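PDB 4GNX: putative uncharacterized protein from Ustilago maydis, which binds single-stranded DNA as a subunit of replication protein A, probably shielding the exposed strand during DNA replication. Local coordinates for residues S156-V168 with K176-P188. Numbering follows the deposited sequence.
Sequences SQRPVQKRELTLV and KLTLWGKTAETFP. With nucleotides of chain G.
Lys162 to Thr166 pair with Lys176 to Trp180 as an antiparallel beta hairpin in an OB domain, joined by the short helix 181-185 that follows it; one face carries bound DNA. Arg163 and Leu179 form a hydrogen-bonded pair, Leu179 N lying 2.7 Å from Arg163 O, and Leu165 with Leu177 makes the next. On the DNA face Trp180, its NE1 bonded to Ser215 OG, supplies a broad flat surface: the thymine of DT6 of chain G lies nearly parallel over one side of its indole, C5 3.5 Å above the plane, while Thr178 CG2 supports the opposite side. An aromatic laid against a base is consistent with how OB folds, the curled barrels of the RPA family, hold single-stranded DNA. Lys162, with CG anti to its backbone nitrogen (chi1 -166°), runs beside Trp180; its NZ makes a salt bridge to Glu164 OE2 (3.0 Å) and bonds weakly to O2 of DT7 of chain G. Glu164 OE2 also accepts from Ala265 N. The other face is apolar: Leu165 CD2 rests against the Phe187 ring and meets Leu179 CD1 at 3.9 Å, and Met222 touches all three residues. There Arg163, its NE held by Gly146 O, is long enough to bend at chi3 (-86°) and bring NH1 from the strand to Ala184 O in the helix, a weak bond at the guanidinium edge.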
ATOM      1  N   SER C 156     -16.397   8.340  -1.980  1.00106.58           N
ATOM      2  CA  SER C 156     -16.571   9.678  -1.409  1.00106.40           C
ATOM      3  C   SER C 156     -17.972   9.875  -0.862  1.00108.61           C
ATOM      4  O   SER C 156     -18.145  10.063   0.339  1.00111.35           O
ATOM      5  CB  SER C 156     -16.272  10.756  -2.460  1.00102.47           C
ATOM      6  OG  SER C 156     -15.173  10.383  -3.280  1.00 98.79           O
ATOM      7  N   GLN C 157     -18.952   9.804  -1.766  1.00107.71           N
ATOM      8  CA  GLN C 157     -20.375  10.115  -1.529  1.00111.36           C
ATOM      9  C   GLN C 157     -20.726  11.525  -2.024  1.00110.88           C
ATOM     10  O   GLN C 157     -21.510  12.250  -1.399  1.00114.18           O
ATOM     11  CB  GLN C 157     -20.813   9.881  -0.071  1.00115.84           C
ATOM     12  CG  GLN C 157     -20.809   8.421   0.370  1.00117.49           C
ATOM     13  CD  GLN C 157     -21.978   7.614  -0.170  1.00118.93           C
ATOM     14  OE1 GLN C 157     -22.528   7.911  -1.234  1.00115.89           O
ATOM     15  NE2 GLN C 157     -22.358   6.575   0.568  1.00123.38           N
ATOM     16  N   ARG C 158     -20.133  11.888  -3.163  1.00106.69           N
ATOM     17  CA  ARG C 158     -20.369  13.169  -3.833  1.00105.55           C
ATOM     18  C   ARG C 158     -20.375  12.958  -5.356  1.00100.55           C
ATOM     19  O   ARG C 158     -19.483  12.284  -5.878  1.00 97.14           O
ATOM     20  CB  ARG C 158     -19.279  14.181  -3.453  1.00105.77           C
ATOM     21  CG  ARG C 158     -19.458  14.861  -2.102  1.00110.95           C
ATOM     22  CD  ARG C 158     -18.398  15.933  -1.867  1.00110.99           C
ATOM     23  NE  ARG C 158     -17.107  15.381  -1.442  1.00111.14           N
ATOM     24  CZ  ARG C 158     -16.087  15.087  -2.253  1.00107.85           C
ATOM     25  NH1 ARG C 158     -16.184  15.281  -3.564  1.00105.00           N
ATOM     26  NH2 ARG C 158     -14.962  14.593  -1.750  1.00106.95           N
ATOM     27  N   PRO C 159     -21.364  13.546  -6.075  1.00100.48           N
ATOM     28  CA  PRO C 159     -21.520  13.328  -7.528  1.00 97.00           C
ATOM     29  C   PRO C 159     -20.240  13.614  -8.312  1.00 92.05           C
ATOM     30  O   PRO C 159     -19.434  14.439  -7.876  1.00 90.84           O
ATOM     31  CB  PRO C 159     -22.612  14.333  -7.926  1.00 98.34           C
ATOM     32  CG  PRO C 159     -23.355  14.620  -6.674  1.00102.46           C
ATOM     33  CD  PRO C 159     -22.351  14.518  -5.562  1.00103.75           C
ATOM     34  N   VAL C 160     -20.051  12.929  -9.442  1.00 89.49           N
ATOM     35  CA  VAL C 160     -18.867  13.153 -10.289  1.00 86.33           C
ATOM     36  C   VAL C 160     -19.176  13.138 -11.787  1.00 84.50           C
ATOM     37  O   VAL C 160     -19.806  12.205 -12.290  1.00 85.46           O
ATOM     38  CB  VAL C 160     -17.745  12.120 -10.033  1.00 85.13           C
ATOM     39  CG1 VAL C 160     -16.423  12.651 -10.569  1.00 82.76           C
ATOM     40  CG2 VAL C 160     -17.610  11.778  -8.554  1.00 86.92           C
ATOM     41  N   GLN C 161     -18.711  14.165 -12.494  1.00 82.98           N
ATOM     42  CA  GLN C 161     -18.792  14.192 -13.962  1.00 82.65           C
ATOM     43  C   GLN C 161     -17.690  13.345 -14.590  1.00 77.37           C
ATOM     44  O   GLN C 161     -16.535  13.410 -14.173  1.00 75.58           O
ATOM     45  CB  GLN C 161     -18.716  15.624 -14.511  1.00 85.64           C
ATOM     46  CG  GLN C 161     -20.060  16.335 -14.635  1.00 90.16           C
ATOM     47  CD  GLN C 161     -20.569  16.909 -13.317  1.00 94.05           C
ATOM     48  OE1 GLN C 161     -19.787  17.291 -12.436  1.00 94.54           O
ATOM     49  NE2 GLN C 161     -21.891  16.982 -13.181  1.00 96.73           N
ATOM     50  N   LYS C 162     -18.050  12.579 -15.614  1.00 74.78           N
ATOM     51  CA  LYS C 162     -17.138  11.619 -16.215  1.00 70.60           C
ATOM     52  C   LYS C 162     -17.380  11.542 -17.718  1.00 68.82           C
ATOM     53  O   LYS C 162     -18.518  11.652 -18.153  1.00 70.21           O
ATOM     54  CB  LYS C 162     -17.383  10.253 -15.577  1.00 71.23           C
ATOM     55  CG  LYS C 162     -16.300   9.237 -15.845  1.00 69.79           C
ATOM     56  CD  LYS C 162     -16.858   7.836 -15.967  1.00 71.07           C
ATOM     57  CE  LYS C 162     -15.972   7.032 -16.900  1.00 70.88           C
ATOM     58  NZ  LYS C 162     -16.388   5.611 -16.975  1.00 74.60           N
ATOM     59  N   ARG C 163     -16.322  11.366 -18.506  1.00 65.84           N
ATOM     60  CA  ARG C 163     -16.477  11.083 -19.936  1.00 66.54           C
ATOM     61  C   ARG C 163     -15.319  10.248 -20.484  1.00 64.94           C
ATOM     62  O   ARG C 163     -14.201  10.327 -19.984  1.00 62.41           O
ATOM     63  CB  ARG C 163     -16.676  12.369 -20.751  1.00 67.18           C
ATOM     64  CG  ARG C 163     -16.588  12.166 -22.256  1.00 68.46           C
ATOM     65  CD  ARG C 163     -16.886  13.431 -23.039  1.00 70.43           C
ATOM     66  NE  ARG C 163     -18.324  13.578 -23.252  1.00 74.15           N
ATOM     67  CZ  ARG C 163     -19.035  14.626 -22.863  1.00 74.99           C
ATOM     68  NH1 ARG C 163     -18.438  15.647 -22.255  1.00 73.87           N
ATOM     69  NH2 ARG C 163     -20.341  14.654 -23.093  1.00 76.94           N
ATOM     70  N   GLU C 164     -15.604   9.452 -21.516  1.00 66.37           N
ATOM     71  CA  GLU C 164     -14.627   8.530 -22.083  1.00 65.39           C
ATOM     72  C   GLU C 164     -14.283   8.831 -23.527  1.00 65.25           C
ATOM     73  O   GLU C 164     -15.167   9.064 -24.343  1.00 68.11           O
ATOM     74  CB  GLU C 164     -15.110   7.090 -21.950  1.00 67.84           C
ATOM     75  CG  GLU C 164     -14.960   6.575 -20.533  1.00 69.18           C
ATOM     76  CD  GLU C 164     -14.960   5.069 -20.442  1.00 72.36           C
ATOM     77  OE1 GLU C 164     -15.044   4.398 -21.494  1.00 74.58           O
ATOM     78  OE2 GLU C 164     -14.864   4.555 -19.305  1.00 73.55           O
ATOM     79  N   LEU C 165     -12.988   8.813 -23.825  1.00 62.96           N
ATOM     80  CA  LEU C 165     -12.476   9.027 -25.170  1.00 63.90           C
ATOM     81  C   LEU C 165     -11.817   7.756 -25.661  1.00 64.45           C
ATOM     82  O   LEU C 165     -11.241   7.009 -24.873  1.00 62.91           O
ATOM     83  CB  LEU C 165     -11.417  10.137 -25.188  1.00 62.88           C
ATOM     84  CG  LEU C 165     -11.431  11.321 -24.216  1.00 61.61           C
ATOM     85  CD1 LEU C 165     -10.178  12.148 -24.419  1.00 61.31           C
ATOM     86  CD2 LEU C 165     -12.667  12.187 -24.375  1.00 62.90           C
ATOM     87  N   THR C 166     -11.892   7.519 -26.966  1.00 67.25           N
ATOM     88  CA  THR C 166     -11.175   6.403 -27.585  1.00 69.22           C
ATOM     89  C   THR C 166      -9.968   6.957 -28.346  1.00 70.23           C
ATOM     90  O   THR C 166     -10.120   7.801 -29.238  1.00 72.71           O
ATOM     91  CB  THR C 166     -12.085   5.580 -28.527  1.00 71.98           C
ATOM     92  OG1 THR C 166     -13.310   5.271 -27.860  1.00 71.79           O
ATOM     93  CG2 THR C 166     -11.408   4.280 -28.943  1.00 73.88           C
ATOM     94  N   LEU C 167      -8.776   6.491 -27.978  1.00 68.89           N
ATOM     95  CA  LEU C 167      -7.535   6.953 -28.589  1.00 69.01           C
ATOM     96  C   LEU C 167      -6.911   5.842 -29.383  1.00 71.47           C
ATOM     97  O   LEU C 167      -7.033   4.680 -29.007  1.00 72.73           O
ATOM     98  CB  LEU C 167      -6.551   7.428 -27.526  1.00 66.76           C
ATOM     99  CG  LEU C 167      -7.077   8.544 -26.632  1.00 64.82           C
ATOM    100  CD1 LEU C 167      -6.151   8.690 -25.440  1.00 63.78           C
ATOM    101  CD2 LEU C 167      -7.200   9.849 -27.401  1.00 65.38           C
ATOM    102  N   VAL C 168      -6.234   6.212 -30.467  1.00 73.15           N
ATOM    103  CA  VAL C 168      -5.692   5.264 -31.441  1.00 76.49           C
ATOM    104  C   VAL C 168      -4.309   5.732 -31.919  1.00 77.71           C
ATOM    105  O   VAL C 168      -4.081   6.935 -32.087  1.00 76.79           O
ATOM    106  CB  VAL C 168      -6.657   5.129 -32.645  1.00 79.45           C
ATOM    107  CG1 VAL C 168      -5.945   4.600 -33.872  1.00 84.48           C
ATOM    108  CG2 VAL C 168      -7.838   4.236 -32.300  1.00 79.52           C
ATOM    109  N   LYS C 176      -9.314   3.162 -23.961  1.00 71.57           N
ATOM    110  CA  LYS C 176     -10.237   4.124 -23.365  1.00 70.33           C
ATOM    111  C   LYS C 176      -9.511   5.058 -22.375  1.00 67.62           C
ATOM    112  O   LYS C 176      -8.605   4.636 -21.647  1.00 67.86           O
ATOM    113  CB  LYS C 176     -11.418   3.417 -22.683  1.00 72.28           C
ATOM    114  CG  LYS C 176     -12.457   2.770 -23.599  1.00 75.32           C
ATOM    115  CD  LYS C 176     -12.320   1.251 -23.609  1.00 79.55           C
ATOM    116  CE  LYS C 176     -13.670   0.527 -23.616  1.00 83.20           C
ATOM    117  NZ  LYS C 176     -14.291   0.455 -24.964  1.00 85.88           N
ATOM    118  N   LEU C 177      -9.897   6.332 -22.374  1.00 65.28           N
ATOM    119  CA  LEU C 177      -9.391   7.289 -21.397  1.00 62.06           C
ATOM    120  C   LEU C 177     -10.537   8.084 -20.781  1.00 61.84           C
ATOM    121  O   LEU C 177     -11.377   8.635 -21.498  1.00 62.37           O
ATOM    122  CB  LEU C 177      -8.376   8.233 -22.031  1.00 61.36           C
ATOM    123  CG  LEU C 177      -7.643   9.211 -21.091  1.00 60.04           C
ATOM    124  CD1 LEU C 177      -6.257   9.514 -21.645  1.00 60.61           C
ATOM    125  CD2 LEU C 177      -8.407  10.507 -20.832  1.00 58.69           C
ATOM    126  N   THR C 178     -10.560   8.155 -19.454  1.00 60.90           N
ATOM    127  CA  THR C 178     -11.599   8.904 -18.743  1.00 61.47           C
ATOM    128  C   THR C 178     -11.174  10.352 -18.438  1.00 60.41           C
ATOM    129  O   THR C 178     -10.056  10.585 -17.968  1.00 60.08           O
ATOM    130  CB  THR C 178     -12.013   8.172 -17.442  1.00 62.37           C
ATOM    131  OG1 THR C 178     -12.794   7.010 -17.765  1.00 64.86           O
ATOM    132  CG2 THR C 178     -12.811   9.071 -16.524  1.00 61.65           C
ATOM    133  N   LEU C 179     -12.058  11.308 -18.733  1.00 60.37           N
ATOM    134  CA  LEU C 179     -11.932  12.678 -18.234  1.00 60.35           C
ATOM    135  C   LEU C 179     -12.847  12.842 -17.050  1.00 61.96           C
ATOM    136  O   LEU C 179     -13.939  12.281 -17.025  1.00 64.67           O
ATOM    137  CB  LEU C 179     -12.348  13.715 -19.278  1.00 61.25           C
ATOM    138  CG  LEU C 179     -11.757  13.670 -20.686  1.00 62.19           C
ATOM    139  CD1 LEU C 179     -12.278  14.834 -21.509  1.00 62.91           C
ATOM    140  CD2 LEU C 179     -10.239  13.678 -20.649  1.00 61.52           C
ATOM    141  N   TRP C 180     -12.417  13.636 -16.081  1.00 62.19           N
ATOM    142  CA  TRP C 180     -13.234  13.919 -14.922  1.00 63.83           C
ATOM    143  C   TRP C 180     -13.622  15.360 -14.889  1.00 66.39           C
ATOM    144  O   TRP C 180     -13.064  16.175 -15.626  1.00 66.89           O
ATOM    145  CB  TRP C 180     -12.471  13.584 -13.661  1.00 63.64           C
ATOM    146  CG  TRP C 180     -11.960  12.166 -13.584  1.00 62.81           C
ATOM    147  CD1 TRP C 180     -10.677  11.717 -13.852  1.00 61.46           C
ATOM    148  CD2 TRP C 180     -12.704  10.965 -13.169  1.00 63.83           C
ATOM    149  NE1 TRP C 180     -10.581  10.369 -13.652  1.00 61.94           N
ATOM    150  CE2 TRP C 180     -11.757   9.856 -13.238  1.00 62.79           C
ATOM    151  CE3 TRP C 180     -14.014  10.711 -12.763  1.00 65.42           C
ATOM    152  CZ2 TRP C 180     -12.122   8.556 -12.922  1.00 63.85           C
ATOM    153  CZ3 TRP C 180     -14.367   9.398 -12.442  1.00 66.40           C
ATOM    154  CH2 TRP C 180     -13.441   8.348 -12.525  1.00 65.77           C
ATOM    155  N   GLY C 181     -14.601  15.678 -14.041  1.00 68.86           N
ATOM    156  CA  GLY C 181     -14.931  17.053 -13.668  1.00 70.69           C
ATOM    157  C   GLY C 181     -15.269  18.009 -14.789  1.00 71.93           C
ATOM    158  O   GLY C 181     -15.971  17.665 -15.731  1.00 72.51           O
ATOM    159  N   LYS C 182     -14.754  19.224 -14.669  1.00 74.51           N
ATOM    160  CA  LYS C 182     -15.087  20.321 -15.572  1.00 76.99           C
ATOM    161  C   LYS C 182     -14.526  20.079 -16.967  1.00 75.90           C
ATOM    162  O   LYS C 182     -15.166  20.416 -17.957  1.00 77.10           O
ATOM    163  CB  LYS C 182     -14.549  21.638 -15.003  1.00 79.41           C
ATOM    164  CG  LYS C 182     -15.029  22.893 -15.699  1.00 81.92           C
ATOM    165  CD  LYS C 182     -16.299  23.414 -15.063  1.00 85.61           C
ATOM    166  CE  LYS C 182     -16.651  24.775 -15.641  1.00 89.62           C
ATOM    167  NZ  LYS C 182     -18.017  25.226 -15.252  1.00 93.62           N
ATOM    168  N   THR C 183     -13.332  19.492 -17.034  1.00 74.65           N
ATOM    169  CA  THR C 183     -12.707  19.125 -18.309  1.00 74.53           C
ATOM    170  C   THR C 183     -13.595  18.147 -19.079  1.00 74.58           C
ATOM    171  O   THR C 183     -13.610  18.148 -20.313  1.00 74.77           O
ATOM    172  CB  THR C 183     -11.319  18.484 -18.100  1.00 72.98           C
ATOM    173  OG1 THR C 183     -10.712  19.027 -16.921  1.00 76.20           O
ATOM    174  CG2 THR C 183     -10.407  18.735 -19.298  1.00 71.34           C
ATOM    175  N   ALA C 184     -14.333  17.321 -18.337  1.00 74.78           N
ATOM    176  CA  ALA C 184     -15.237  16.339 -18.922  1.00 75.62           C
ATOM    177  C   ALA C 184     -16.422  17.027 -19.576  1.00 79.30           C
ATOM    178  O   ALA C 184     -16.637  16.876 -20.776  1.00 82.39           O
ATOM    179  CB  ALA C 184     -15.707  15.338 -17.874  1.00 75.34           C
ATOM    180  N   GLU C 185     -17.182  17.785 -18.790  1.00 80.12           N
ATOM    181  CA  GLU C 185     -18.325  18.533 -19.311  1.00 82.70           C
ATOM    182  C   GLU C 185     -17.989  19.328 -20.567  1.00 81.39           C
ATOM    183  O   GLU C 185     -18.534  19.068 -21.639  1.00 82.16           O
ATOM    184  CB  GLU C 185     -18.875  19.481 -18.249  1.00 86.90           C
ATOM    185  CG  GLU C 185     -19.186  18.808 -16.927  1.00 89.30           C
ATOM    186  CD  GLU C 185     -19.670  19.789 -15.880  1.00 93.86           C
ATOM    187  OE1 GLU C 185     -20.403  20.734 -16.250  1.00 97.04           O
ATOM    188  OE2 GLU C 185     -19.315  19.615 -14.691  1.00 93.95           O
ATOM    189  N   THR C 186     -17.063  20.270 -20.421  1.00 79.74           N
ATOM    190  CA  THR C 186     -16.760  21.261 -21.448  1.00 80.34           C
ATOM    191  C   THR C 186     -16.065  20.686 -22.673  1.00 78.48           C
ATOM    192  O   THR C 186     -15.639  21.431 -23.553  1.00 78.85           O
ATOM    193  CB  THR C 186     -15.872  22.388 -20.882  1.00 80.72           C
ATOM    194  OG1 THR C 186     -14.723  21.814 -20.246  1.00 77.57           O
ATOM    195  CG2 THR C 186     -16.646  23.238 -19.875  1.00 83.11           C
ATOM    196  N   PHE C 187     -15.958  19.365 -22.736  1.00 77.24           N
ATOM    197  CA  PHE C 187     -15.117  18.740 -23.751  1.00 77.53           C
ATOM    198  C   PHE C 187     -15.472  19.090 -25.199  1.00 80.78           C
ATOM    199  O   PHE C 187     -14.576  19.444 -25.975  1.00 82.39           O
ATOM    200  CB  PHE C 187     -15.022  17.224 -23.573  1.00 75.60           C
ATOM    201  CG  PHE C 187     -14.038  16.575 -24.506  1.00 75.26           C
ATOM    202  CD1 PHE C 187     -12.708  16.998 -24.540  1.00 74.75           C
ATOM    203  CD2 PHE C 187     -14.434  15.548 -25.354  1.00 76.08           C
ATOM    204  CE1 PHE C 187     -11.797  16.400 -25.395  1.00 75.07           C
ATOM    205  CE2 PHE C 187     -13.526  14.950 -26.220  1.00 75.97           C
ATOM    206  CZ  PHE C 187     -12.207  15.373 -26.237  1.00 75.63           C
ATOM    207  N   PRO C 188     -16.764  18.982 -25.573  1.00 82.38           N
ATOM    208  CA  PRO C 188     -17.105  19.349 -26.956  1.00 85.22           C
ATOM    209  C   PRO C 188     -17.058  20.859 -27.275  1.00 87.84           C
ATOM    210  O   PRO C 188     -17.087  21.225 -28.443  1.00 90.89           O
ATOM    211  CB  PRO C 188     -18.505  18.762 -27.158  1.00 87.20           C
ATOM    212  CG  PRO C 188     -19.027  18.453 -25.798  1.00 85.36           C
ATOM    213  CD  PRO C 188     -17.865  18.280 -24.881  1.00 82.00           C
TER
ATOM    214  P    DT G   6      -8.470   7.851  -8.516  1.00 84.87           P
ATOM    215  OP1  DT G   6      -7.842   6.785  -7.695  1.00 89.54           O
ATOM    216  OP2  DT G   6      -8.092   7.985  -9.949  1.00 89.47           O
ATOM    217  O5'  DT G   6     -10.051   7.670  -8.416  1.00 81.58           O
ATOM    218  C5'  DT G   6     -10.675   7.244  -7.185  1.00 80.28           C
ATOM    219  C4'  DT G   6     -12.076   7.804  -7.061  1.00 78.55           C
ATOM    220  O4'  DT G   6     -12.064   9.244  -7.197  1.00 80.20           O
ATOM    221  C3'  DT G   6     -13.084   7.278  -8.082  1.00 75.50           C
ATOM    222  O3'  DT G   6     -14.281   6.881  -7.410  1.00 76.90           O
ATOM    223  C2'  DT G   6     -13.294   8.441  -9.038  1.00 73.06           C
ATOM    224  C1'  DT G   6     -12.958   9.674  -8.213  1.00 74.71           C
ATOM    225  N1   DT G   6     -12.288  10.752  -8.978  1.00 72.83           N
ATOM    226  C2   DT G   6     -12.926  11.964  -9.123  1.00 75.03           C
ATOM    227  O2   DT G   6     -14.027  12.200  -8.654  1.00 84.71           O
ATOM    228  N3   DT G   6     -12.222  12.897  -9.843  1.00 70.04           N
ATOM    229  C4   DT G   6     -10.975  12.743 -10.418  1.00 68.40           C
ATOM    230  O4   DT G   6     -10.469  13.674 -11.039  1.00 68.08           O
ATOM    231  C5   DT G   6     -10.363  11.450 -10.221  1.00 68.75           C
ATOM    232  C7   DT G   6      -9.008  11.191 -10.801  1.00 69.96           C
ATOM    233  C6   DT G   6     -11.041  10.532  -9.523  1.00 70.91           C
ATOM    234  P    DT G   7     -14.663   5.334  -7.461  1.00 78.53           P
ATOM    235  OP1  DT G   7     -15.753   5.066  -6.488  1.00 80.18           O
ATOM    236  OP2  DT G   7     -13.394   4.566  -7.368  1.00 82.34           O
ATOM    237  O5'  DT G   7     -15.244   5.210  -8.941  1.00 75.48           O
ATOM    238  C5'  DT G   7     -16.376   6.001  -9.362  1.00 70.46           C
ATOM    239  C4'  DT G   7     -16.826   5.601 -10.749  1.00 70.43           C
ATOM    240  O4'  DT G   7     -15.806   5.925 -11.720  1.00 67.98           O
ATOM    241  C3'  DT G   7     -17.121   4.117 -10.949  1.00 74.14           C
ATOM    242  O3'  DT G   7     -18.181   4.005 -11.900  1.00 82.70           O
ATOM    243  C2'  DT G   7     -15.820   3.578 -11.518  1.00 68.29           C
ATOM    244  C1'  DT G   7     -15.340   4.745 -12.366  1.00 62.93           C
ATOM    245  N1   DT G   7     -13.879   4.879 -12.533  1.00 56.90           N
ATOM    246  C2   DT G   7     -13.407   5.106 -13.805  1.00 55.35           C
ATOM    247  O2   DT G   7     -14.129   5.157 -14.784  1.00 53.75           O
ATOM    248  N3   DT G   7     -12.046   5.266 -13.889  1.00 57.08           N
ATOM    249  C4   DT G   7     -11.135   5.240 -12.851  1.00 53.52           C
ATOM    250  O4   DT G   7      -9.940   5.398 -13.083  1.00 54.92           O
ATOM    251  C5   DT G   7     -11.700   5.004 -11.543  1.00 52.71           C
ATOM    252  C7   DT G   7     -10.787   4.942 -10.361  1.00 55.22           C
ATOM    253  C6   DT G   7     -13.028   4.846 -11.449  1.00 54.05           C
TER